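Local coordinates for protein light Chain (Clostridium botulinum, PDB 6BVD) that acts as the zinc protease domain of a mosaic botulinum neurotoxin, probably cleaving a neuronal SNARE protein and so blocking transmitter release, at residues Ile41-Trp46 against Glu112-Ile117; Ile47-Tyr52 against Lys88-Met93; Ile94-Arg99 against Asp221-Leu226. All blocks are in the same frame, centred on the assembly; numbering follows the deposited sequence.

Contact 1 of 3, residues Ile41-Trp46 against Glu112-Ile117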
loop_
_atom_site.group_PDB
_atom_site.type_symbol
_atom_site.label_atom_id
_atom_site.label_comp_id
_atom_site.label_asym_id
_atom_site.label_seq_id
_atom_site.Cartn_x
_atom_site.Cartn_y
_atom_site.Cartn_z
ATOM N N ILE A 41 14.937 -7.321 -2.964
ATOM C CA ILE A 41 13.743 -6.649 -2.421
ATOM C C ILE A 41 14.063 -5.260 -1.873
ATOM O O ILE A 41 13.205 -4.335 -1.892
ATOM C CB ILE A 41 13.074 -7.608 -1.320
ATOM C CG1 ILE A 41 11.800 -6.963 -0.760
ATOM C CG2 ILE A 41 14.070 -7.961 -0.251
ATOM C CD1 ILE A 41 10.649 -7.137 -1.663
ATOM N N MET A 42 15.277 -5.078 -1.357
ATOM C CA MET A 42 15.756 -3.753 -0.933
ATOM C C MET A 42 17.241 -3.816 -0.986
ATOM O O MET A 42 17.793 -4.936 -1.047
ATOM C CB MET A 42 15.275 -3.356 0.500
ATOM C CG MET A 42 15.583 -4.423 1.588
ATOM S SD MET A 42 15.292 -3.816 3.304
ATOM C CE MET A 42 16.761 -2.842 3.529
ATOM N N ASP A 43 17.930 -2.669 -0.943
ATOM C CA ASP A 43 19.404 -2.682 -1.000
ATOM C C ASP A 43 20.015 -3.682 0.003
ATOM O O ASP A 43 19.754 -3.600 1.220
ATOM C CB ASP A 43 19.986 -1.302 -0.719
ATOM C CG ASP A 43 19.845 -0.332 -1.889
ATOM O OD1 ASP A 43 19.520 -0.740 -3.022
ATOM O OD2 ASP A 43 20.086 0.862 -1.660
ATOM N N ASN A 44 20.858 -4.598 -0.516
ATOM C CA ASN A 44 21.574 -5.621 0.239
ATOM C C ASN A 44 20.707 -6.792 0.736
ATOM O O ASN A 44 21.160 -7.592 1.528
ATOM C CB ASN A 44 22.348 -5.011 1.438
ATOM C CG ASN A 44 23.473 -4.071 0.995
ATOM O OD1 ASN A 44 24.063 -4.279 -0.060
ATOM N ND2 ASN A 44 23.741 -3.016 1.777
ATOM N N VAL A 45 19.484 -6.914 0.275
ATOM C CA VAL A 45 18.648 -8.048 0.701
ATOM C C VAL A 45 18.117 -8.758 -0.533
ATOM O O VAL A 45 17.430 -8.163 -1.389
ATOM C CB VAL A 45 17.441 -7.599 1.609
ATOM C CG1 VAL A 45 16.676 -8.806 2.106
ATOM C CG2 VAL A 45 17.929 -6.801 2.786
ATOM N N TRP A 46 18.427 -10.042 -0.629
ATOM C CA TRP A 46 18.012 -10.839 -1.780
ATOM C C TRP A 46 17.045 -11.890 -1.354
ATOM O O TRP A 46 17.214 -12.496 -0.288
ATOM C CB TRP A 46 19.236 -11.529 -2.456
ATOM C CG TRP A 46 20.116 -10.525 -3.094
ATOM C CD1 TRP A 46 21.101 -9.821 -2.500
ATOM C CD2 TRP A 46 20.033 -10.061 -4.459
ATOM N NE1 TRP A 46 21.666 -8.944 -3.422
ATOM C CE2 TRP A 46 21.023 -9.073 -4.623
ATOM C CE3 TRP A 46 19.222 -10.395 -5.552
ATOM C CZ2 TRP A 46 21.249 -8.417 -5.866
ATOM C CZ3 TRP A 46 19.437 -9.732 -6.793
ATOM C CH2 TRP A 46 20.435 -8.748 -6.920
ATOM N N GLU A 112 18.622 -0.220 9.308
ATOM C CA GLU A 112 19.694 -0.975 9.938
ATOM C C GLU A 112 20.085 -2.195 9.140
ATOM O O GLU A 112 21.265 -2.470 8.982
ATOM C CB GLU A 112 19.295 -1.425 11.369
ATOM C CG GLU A 112 19.270 -0.289 12.353
ATOM C CD GLU A 112 20.652 0.124 12.764
ATOM O OE1 GLU A 112 21.580 -0.673 12.597
ATOM O OE2 GLU A 112 20.830 1.243 13.243
ATOM N N ILE A 113 19.105 -2.949 8.670
ATOM C CA ILE A 113 19.377 -4.142 7.868
ATOM C C ILE A 113 20.173 -3.787 6.582
ATOM O O ILE A 113 20.961 -4.593 6.065
ATOM C CB ILE A 113 18.077 -4.860 7.515
ATOM C CG1 ILE A 113 17.432 -5.449 8.794
ATOM C CG2 ILE A 113 18.354 -5.994 6.579
ATOM C CD1 ILE A 113 18.322 -6.477 9.509
ATOM N N LYS A 114 19.902 -2.600 6.045
ATOM C CA LYS A 114 20.584 -2.131 4.835
ATOM C C LYS A 114 21.999 -1.690 5.130
ATOM O O LYS A 114 22.925 -2.024 4.395
ATOM C CB LYS A 114 19.793 -0.982 4.210
ATOM C CG LYS A 114 20.583 -0.178 3.146
ATOM C CD LYS A 114 19.721 1.027 2.675
ATOM C CE LYS A 114 20.509 1.972 1.758
ATOM N NZ LYS A 114 19.658 3.144 1.323
ATOM N N ASN A 115 22.173 -0.977 6.232
ATOM C CA ASN A 115 23.424 -0.270 6.529
ATOM C C ASN A 115 24.454 -1.002 7.398
ATOM O O ASN A 115 25.613 -0.588 7.404
ATOM C CB ASN A 115 23.116 1.077 7.199
ATOM C CG ASN A 115 22.415 2.044 6.254
ATOM O OD1 ASN A 115 22.654 2.012 5.044
ATOM N ND2 ASN A 115 21.563 2.920 6.802
ATOM N N ALA A 116 24.052 -2.042 8.131
ATOM C CA ALA A 116 25.015 -2.724 9.038
ATOM C C ALA A 116 25.808 -3.784 8.274
ATOM O O ALA A 116 25.754 -4.968 8.585
ATOM C CB ALA A 116 24.328 -3.369 10.239
ATOM N N ILE A 117 26.583 -3.354 7.302
ATOM C CA ILE A 117 27.340 -4.327 6.510
ATOM C C ILE A 117 28.411 -5.095 7.350
ATOM O O ILE A 117 29.004 -4.563 8.287
ATOM C CB ILE A 117 28.006 -3.628 5.344
ATOM C CG1 ILE A 117 29.100 -2.713 5.865
ATOM C CG2 ILE A 117 26.959 -2.825 4.485
ATOM C CD1 ILE A 117 30.075 -2.287 4.764
#
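N44 and K114 form the polar centre of this contact, where the turn between the antiparallel strands 36-40 and 45-48 meets the C-terminal end of helix 104-115. N44 ND2 donates to the carbonyl K114 O at 2.9 Å, with an N-H...O angle of 153°. The donor lies in the carbonyl plane and meets the C=O at 147°, and the oxygen in turn sits almost within the plane of the N44 amide. Beside this bond, the methyl I117 CG2 makes a loose van der Waals contact with N44 ND2 at 4.2 Å. The turn is a type II beta turn from M42 to V45, closed by V45 N donating to M42 O, and it presents the N44 side chain to the helix; N44 N is itself bonded to Q40 OE1.

The charged pairing is looser. D43 and K114 run side by side and point the same way, and the fully extended lysine brings K114 NZ to 3.8 Å from D43 OD2, a long salt bridge. Because D43 was modelled in two conformers, this bridge is doubtful as a permanent link.

Apolar contacts flank the polar ones. M42 holds CG in the crowded position between its backbone N and carbonyl carbon (chi1 52°) and then bends at the last torsion, which places M42 CE 3.6 Å from K114 CB. V45 CG2 meets I113 CG2 at 3.9 Å, methyl to methyl, and helix 222-237 adds V233 beside that isoleucine.

Chemically, the N44 amide N-H meets a carbonyl two residues before A116, the first to leave helical geometry, and the helix dipole would probably strengthen this acceptor. With D43 exposed and its ion pair long, the N44 bond is the better-defined polar link.

Contact 2 of 3, residues Ile47-Tyr52 against Lys88-Met93; sequences IIPERY and KYLQIM
I47 and P49, on and just after strand 45-48, pack against Y89, L90 and M93 of helix 83-100, a worked case of a helix laid against one face of the mixed sheet in the clostridial neurotoxin protease fold. The backbones come nearest at P49 and L90, whose CA atoms are 6.4 Å apart, and all five side chains are buried and meet through carbon atoms.

I47 spreads its two branches over the helix. Its CG2, anti to the backbone N, touches L90 CD2 at 3.9 Å. The same methyl lies at the edge of the Y89 ring, near its plane, with Y89 CE2 the nearest ring atom at 4.0 Å. The longer branch is extended (chi2 172°) and carries I47 CD1 to within 3.8 Å of M93 CB. The I47 and L90 side chains run antiparallel, flank to flank, rather than meeting tip to tip.

P49 is the centre of an inverse gamma turn, with E50 N bonded to I48 O, and the P49 ring packs on the helix from within this turn. P49 CB approaches Y89 CD2 obliquely at 3.6 Å, and P49 CG lies 3.8 Å from L90 CD2. That one leucine methyl therefore touches both residues of the strand side. The tyrosine hydroxyl, beyond the apolar patch, bonds to F197 O.

Neighbouring strands complete the layer. F39 of strand 36-40 packs on L90, and I157 of strand 155-158 packs on Y89, so the helix rests on three adjacent strands. I48 points away from the helix and meets F36, A38, I156 and W158 of the two strands bordering its own.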
loop_
_atom_site.group_PDB
_atom_site.type_symbol
_atom_site.label_atom_id
_atom_site.label_comp_id
_atom_site.label_asym_id
_atom_site.label_seq_id
_atom_site.Cartn_x
_atom_site.Cartn_y
_atom_site.Cartn_z
ATOM N N ILE A 47 16.049 -12.134 -2.193
ATOM C CA ILE A 47 15.154 -13.267 -1.981
ATOM C C ILE A 47 15.338 -14.350 -3.036
ATOM O O ILE A 47 15.318 -14.063 -4.247
ATOM C CB ILE A 47 13.674 -12.817 -1.986
ATOM C CG1 ILE A 47 13.464 -11.745 -0.918
ATOM C CG2 ILE A 47 12.711 -14.031 -1.815
ATOM C CD1 ILE A 47 12.105 -11.091 -0.938
ATOM N N ILE A 48 15.512 -15.596 -2.577
ATOM C CA ILE A 48 15.406 -16.735 -3.470
ATOM C C ILE A 48 14.139 -17.519 -3.131
ATOM O O ILE A 48 14.108 -18.278 -2.160
ATOM C CB ILE A 48 16.635 -17.653 -3.386
ATOM C CG1 ILE A 48 17.913 -16.851 -3.689
ATOM C CG2 ILE A 48 16.446 -18.876 -4.322
ATOM C CD1 ILE A 48 19.222 -17.613 -3.448
ATOM N N PRO A 49 13.082 -17.346 -3.938
ATOM C CA PRO A 49 11.773 -17.883 -3.518
ATOM C C PRO A 49 11.628 -19.376 -3.812
ATOM O O PRO A 49 10.768 -19.801 -4.572
ATOM C CB PRO A 49 10.789 -17.050 -4.327
ATOM C CG PRO A 49 11.547 -16.818 -5.644
ATOM C CD PRO A 49 13.005 -16.648 -5.239
ATOM N N GLU A 50 12.519 -20.163 -3.221
ATOM C CA GLU A 50 12.547 -21.596 -3.359
ATOM C C GLU A 50 12.690 -22.241 -1.995
ATOM O O GLU A 50 13.182 -21.590 -1.050
ATOM C CB GLU A 50 13.721 -22.053 -4.269
ATOM C CG GLU A 50 13.704 -21.420 -5.664
ATOM C CD GLU A 50 14.792 -21.933 -6.570
ATOM O OE1 GLU A 50 15.147 -23.130 -6.442
ATOM O OE2 GLU A 50 15.279 -21.150 -7.429
ATOM N N ARG A 51 12.364 -23.530 -1.912
ATOM C CA ARG A 51 12.585 -24.295 -0.676
ATOM C C ARG A 51 14.058 -24.362 -0.321
ATOM O O ARG A 51 14.942 -24.559 -1.197
ATOM C CB ARG A 51 12.016 -25.723 -0.766
ATOM C CG ARG A 51 10.539 -25.823 -1.103
ATOM C CD ARG A 51 9.619 -25.375 0.047
ATOM N NE ARG A 51 9.621 -26.287 1.207
ATOM C CZ ARG A 51 8.828 -27.357 1.316
ATOM N NH1 ARG A 51 7.991 -27.670 0.321
ATOM N NH2 ARG A 51 8.862 -28.120 2.424
ATOM N N TYR A 52 14.342 -24.183 0.964
ATOM C CA TYR A 52 15.697 -24.327 1.471
ATOM C C TYR A 52 16.047 -25.810 1.576
ATOM O O TYR A 52 15.350 -26.562 2.273
ATOM C CB TYR A 52 15.845 -23.640 2.841
ATOM C CG TYR A 52 17.261 -23.600 3.340
ATOM C CD1 TYR A 52 18.083 -22.505 3.095
ATOM C CD2 TYR A 52 17.782 -24.665 4.065
ATOM C CE1 TYR A 52 19.390 -22.482 3.559
ATOM C CE2 TYR A 52 19.091 -24.660 4.519
ATOM C CZ TYR A 52 19.886 -23.580 4.264
ATOM O OH TYR A 52 21.173 -23.600 4.746
ATOM N N LYS A 88 3.879 -16.046 -6.304
ATOM C CA LYS A 88 2.963 -15.679 -5.241
ATOM C C LYS A 88 3.755 -15.356 -3.972
ATOM O O LYS A 88 3.516 -14.329 -3.340
ATOM C CB LYS A 88 1.951 -16.802 -4.985
ATOM C CG LYS A 88 0.790 -16.345 -4.110
ATOM C CD LYS A 88 -0.005 -17.513 -3.557
ATOM C CE LYS A 88 -1.167 -17.017 -2.692
ATOM N NZ LYS A 88 -1.950 -18.155 -2.140
ATOM N N TYR A 89 4.735 -16.220 -3.650
ATOM C CA TYR A 89 5.638 -16.045 -2.514
ATOM C C TYR A 89 6.371 -14.689 -2.607
ATOM O O TYR A 89 6.492 -13.957 -1.618
ATOM C CB TYR A 89 6.667 -17.237 -2.451
ATOM C CG TYR A 89 7.658 -17.139 -1.333
ATOM C CD1 TYR A 89 7.504 -17.889 -0.158
ATOM C CD2 TYR A 89 8.776 -16.306 -1.451
ATOM C CE1 TYR A 89 8.411 -17.780 0.882
ATOM C CE2 TYR A 89 9.692 -16.198 -0.429
ATOM C CZ TYR A 89 9.518 -16.944 0.726
ATOM O OH TYR A 89 10.446 -16.820 1.723
ATOM N N LEU A 90 6.895 -14.375 -3.785
ATOM C CA LEU A 90 7.541 -13.088 -4.007
ATOM C C LEU A 90 6.569 -11.915 -3.715
ATOM O O LEU A 90 6.943 -10.957 -3.072
ATOM C CB LEU A 90 8.009 -12.963 -5.445
ATOM C CG LEU A 90 9.334 -13.606 -5.816
ATOM C CD1 LEU A 90 9.728 -13.163 -7.252
ATOM C CD2 LEU A 90 10.404 -13.240 -4.801
ATOM N N GLN A 91 5.347 -11.989 -4.220
ATOM C CA GLN A 91 4.417 -10.863 -4.012
ATOM C C GLN A 91 4.037 -10.674 -2.545
ATOM O O GLN A 91 3.750 -9.557 -2.104
ATOM C CB GLN A 91 3.147 -11.029 -4.855
ATOM C CG GLN A 91 3.425 -11.272 -6.323
ATOM C CD GLN A 91 4.403 -10.283 -6.931
ATOM O OE1 GLN A 91 4.247 -9.076 -6.802
ATOM N NE2 GLN A 91 5.431 -10.812 -7.626
ATOM N N ILE A 92 3.940 -11.766 -1.803
ATOM C CA ILE A 92 3.612 -11.660 -0.391
ATOM C C ILE A 92 4.786 -11.015 0.324
ATOM O O ILE A 92 4.610 -10.145 1.162
ATOM C CB ILE A 92 3.280 -13.059 0.182
ATOM C CG1 ILE A 92 2.014 -13.570 -0.500
ATOM C CG2 ILE A 92 3.225 -13.049 1.729
ATOM C CD1 ILE A 92 1.658 -15.006 -0.152
ATOM N N MET A 93 6.003 -11.429 -0.025
ATOM C CA MET A 93 7.187 -10.870 0.598
ATOM C C MET A 93 7.273 -9.359 0.310
ATOM O O MET A 93 7.619 -8.565 1.192
ATOM C CB MET A 93 8.469 -11.594 0.118
ATOM C CG MET A 93 8.538 -13.046 0.539
ATOM S SD MET A 93 8.379 -13.266 2.315
ATOM C CE MET A 93 9.782 -12.327 2.940
#

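Contact 3 of 3, residues Ile94-Arg99 against Asp221-Leu226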
loop_
_atom_site.group_PDB
_atom_site.type_symbol
_atom_site.label_atom_id
_atom_site.label_comp_id
_atom_site.label_asym_id
_atom_site.label_seq_id
_atom_site.Cartn_x
_atom_site.Cartn_y
_atom_site.Cartn_z
ATOM N N ILE A 94 6.923 -8.964 -0.906
ATOM C CA ILE A 94 6.872 -7.553 -1.253
ATOM C C ILE A 94 5.847 -6.842 -0.344
ATOM O O ILE A 94 6.084 -5.781 0.220
ATOM C CB ILE A 94 6.486 -7.386 -2.728
ATOM C CG1 ILE A 94 7.652 -7.777 -3.646
ATOM C CG2 ILE A 94 6.120 -5.966 -3.044
ATOM C CD1 ILE A 94 7.231 -7.884 -5.100
ATOM N N LYS A 95 4.711 -7.485 -0.163
ATOM C CA LYS A 95 3.661 -6.865 0.682
ATOM C C LYS A 95 4.129 -6.730 2.139
ATOM O O LYS A 95 3.882 -5.701 2.816
ATOM C CB LYS A 95 2.370 -7.683 0.588
ATOM C CG LYS A 95 1.132 -6.921 1.135
ATOM C CD LYS A 95 -0.159 -7.646 0.809
ATOM C CE LYS A 95 -1.351 -6.821 1.340
ATOM N NZ LYS A 95 -2.543 -7.290 0.633
ATOM N N LEU A 96 4.834 -7.749 2.632
ATOM C CA LEU A 96 5.297 -7.711 4.018
ATOM C C LEU A 96 6.404 -6.680 4.246
ATOM O O LEU A 96 6.402 -5.977 5.260
ATOM C CB LEU A 96 5.763 -9.101 4.477
ATOM C CG LEU A 96 4.706 -10.203 4.437
ATOM C CD1 LEU A 96 5.250 -11.522 4.977
ATOM C CD2 LEU A 96 3.421 -9.838 5.248
ATOM N N PHE A 97 7.307 -6.525 3.274
ATOM C CA PHE A 97 8.315 -5.494 3.395
ATOM C C PHE A 97 7.671 -4.094 3.310
ATOM O O PHE A 97 8.087 -3.202 4.053
ATOM C CB PHE A 97 9.421 -5.658 2.336
ATOM C CG PHE A 97 10.553 -6.565 2.787
ATOM C CD1 PHE A 97 11.693 -6.038 3.358
ATOM C CD2 PHE A 97 10.445 -7.942 2.666
ATOM C CE1 PHE A 97 12.740 -6.876 3.787
ATOM C CE2 PHE A 97 11.476 -8.805 3.063
ATOM C CZ PHE A 97 12.632 -8.279 3.642
ATOM N N LYS A 98 6.673 -3.913 2.440
ATOM C CA LYS A 98 5.953 -2.633 2.385
ATOM C C LYS A 98 5.200 -2.365 3.694
ATOM O O LYS A 98 5.049 -1.211 4.082
ATOM C CB LYS A 98 4.980 -2.566 1.196
ATOM C CG LYS A 98 5.702 -2.352 -0.153
ATOM C CD LYS A 98 4.806 -1.919 -1.312
ATOM C CE LYS A 98 4.159 -3.099 -2.042
ATOM N NZ LYS A 98 3.438 -2.766 -3.309
ATOM N N ARG A 99 4.691 -3.416 4.329
ATOM C CA ARG A 99 4.004 -3.230 5.628
ATOM C C ARG A 99 5.034 -2.748 6.671
ATOM O O ARG A 99 4.832 -1.754 7.359
ATOM C CB ARG A 99 3.317 -4.546 6.042
ATOM C CG ARG A 99 2.747 -4.576 7.507
ATOM C CD ARG A 99 1.421 -5.300 7.532
ATOM N NE ARG A 99 0.860 -5.420 8.888
ATOM C CZ ARG A 99 0.376 -4.411 9.610
ATOM N NH1 ARG A 99 0.384 -3.157 9.149
ATOM N NH2 ARG A 99 -0.113 -4.655 10.829
ATOM N N ASP A 221 0.359 -11.905 12.909
ATOM C CA ASP A 221 0.562 -11.088 11.696
ATOM C C ASP A 221 1.919 -11.475 11.071
ATOM O O ASP A 221 2.926 -11.313 11.706
ATOM C CB ASP A 221 0.521 -9.606 12.053
ATOM C CG ASP A 221 0.587 -8.685 10.825
ATOM O OD1 ASP A 221 1.399 -8.981 9.915
ATOM O OD2 ASP A 221 -0.162 -7.683 10.777
ATOM N N PRO A 222 1.925 -11.998 9.832
ATOM C CA PRO A 222 3.209 -12.385 9.201
ATOM C C PRO A 222 4.246 -11.272 9.146
ATOM O O PRO A 222 5.426 -11.605 9.159
ATOM C CB PRO A 222 2.789 -12.799 7.777
ATOM C CG PRO A 222 1.412 -13.313 7.933
ATOM C CD PRO A 222 0.772 -12.374 8.993
ATOM N N ALA A 223 3.847 -9.993 9.124
ATOM C CA ALA A 223 4.842 -8.921 9.097
ATOM C C ALA A 223 5.639 -8.856 10.422
ATOM O O ALA A 223 6.847 -8.562 10.439
ATOM C CB ALA A 223 4.181 -7.564 8.790
ATOM N N LEU A 224 4.970 -9.158 11.531
ATOM C CA LEU A 224 5.621 -9.167 12.827
ATOM C C LEU A 224 6.515 -10.411 12.923
ATOM O O LEU A 224 7.628 -10.324 13.467
ATOM C CB LEU A 224 4.575 -9.136 13.991
ATOM C CG LEU A 224 5.230 -9.014 15.365
ATOM C CD1 LEU A 224 6.049 -7.697 15.433
ATOM C CD2 LEU A 224 4.197 -9.071 16.528
ATOM N N ILE A 225 6.048 -11.536 12.358
ATOM C CA ILE A 225 6.850 -12.754 12.306
ATOM C C ILE A 225 8.143 -12.490 11.491
ATOM O O ILE A 225 9.210 -12.906 11.911
ATOM C CB ILE A 225 6.089 -13.975 11.699
ATOM C CG1 ILE A 225 4.822 -14.303 12.531
ATOM C CG2 ILE A 225 7.001 -15.200 11.665
ATOM C CD1 ILE A 225 5.111 -14.607 14.023
ATOM N N LEU A 226 8.033 -11.764 10.377
ATOM C CA LEU A 226 9.230 -11.432 9.584
ATOM C C LEU A 226 10.150 -10.491 10.384
ATOM O O LEU A 226 11.372 -10.694 10.471
ATOM C CB LEU A 226 8.804 -10.822 8.247
ATOM C CG LEU A 226 9.908 -10.321 7.316
ATOM C CD1 LEU A 226 10.954 -11.437 7.073
ATOM C CD2 LEU A 226 9.263 -9.807 6.008
#
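R99 and D221 supply the polar half of this helix-helix contact, reaching toward each other tip to tip. R99 grips side-on with two nitrogens on one oxygen: R99 NE lies 3.1 Å and R99 NH2 3.0 Å from D221 OD2, both on its syn side and from the same face of the carboxylate, whose plane is turned 26° from the guanidinium. The other oxygen caps helix 222-237, D221 OD1 accepting from A223 N at 2.8 Å, and also bonds to Y387 OH. One buried N-cap carboxylate thus serves both an arginine and a helix start, which would favour its negative charge.

The apolar half begins with the R99 chain, which lies over A223, with R99 CG 3.6 Å from A223 CB. L96 CD1 reaches P222 CB at 3.9 Å, while L226 CD2 touches both L96 CB and the F97 ring, meeting the latter obliquely, 3.8 Å from F97 CE2.

The two helical segments cross at -79°, their axes 9.3 Å apart. I100 of helix 83-100 also touches L226, L224 turns to helix 353-360, and R99 NH1 bonds to the backbone of the calcium ligand E389.

Helix 83-100 ties the three contacts together: contact 2 and contact 3 use successive turns of it, with centres about 13 Å apart, and M93 CE touches L226 CD2 at 4.0 Å. Segment 41-46 of contact 1 joins them through I41, whose CB lies 3.6 Å from I47 CD1 and CD1 3.7 Å from I94 CG1, and through M42, whose SD lies 4.0 Å from F97 CE1. A continuous core runs from the strand turn to helix 222-237, which carries the zinc ligands H228 and H232 of the HExxH motif; E266 completes the protein ligands. The side chains of L226 and I113 lie about 12 and 13 Å from the zinc, R99 about 9 Å from the calcium.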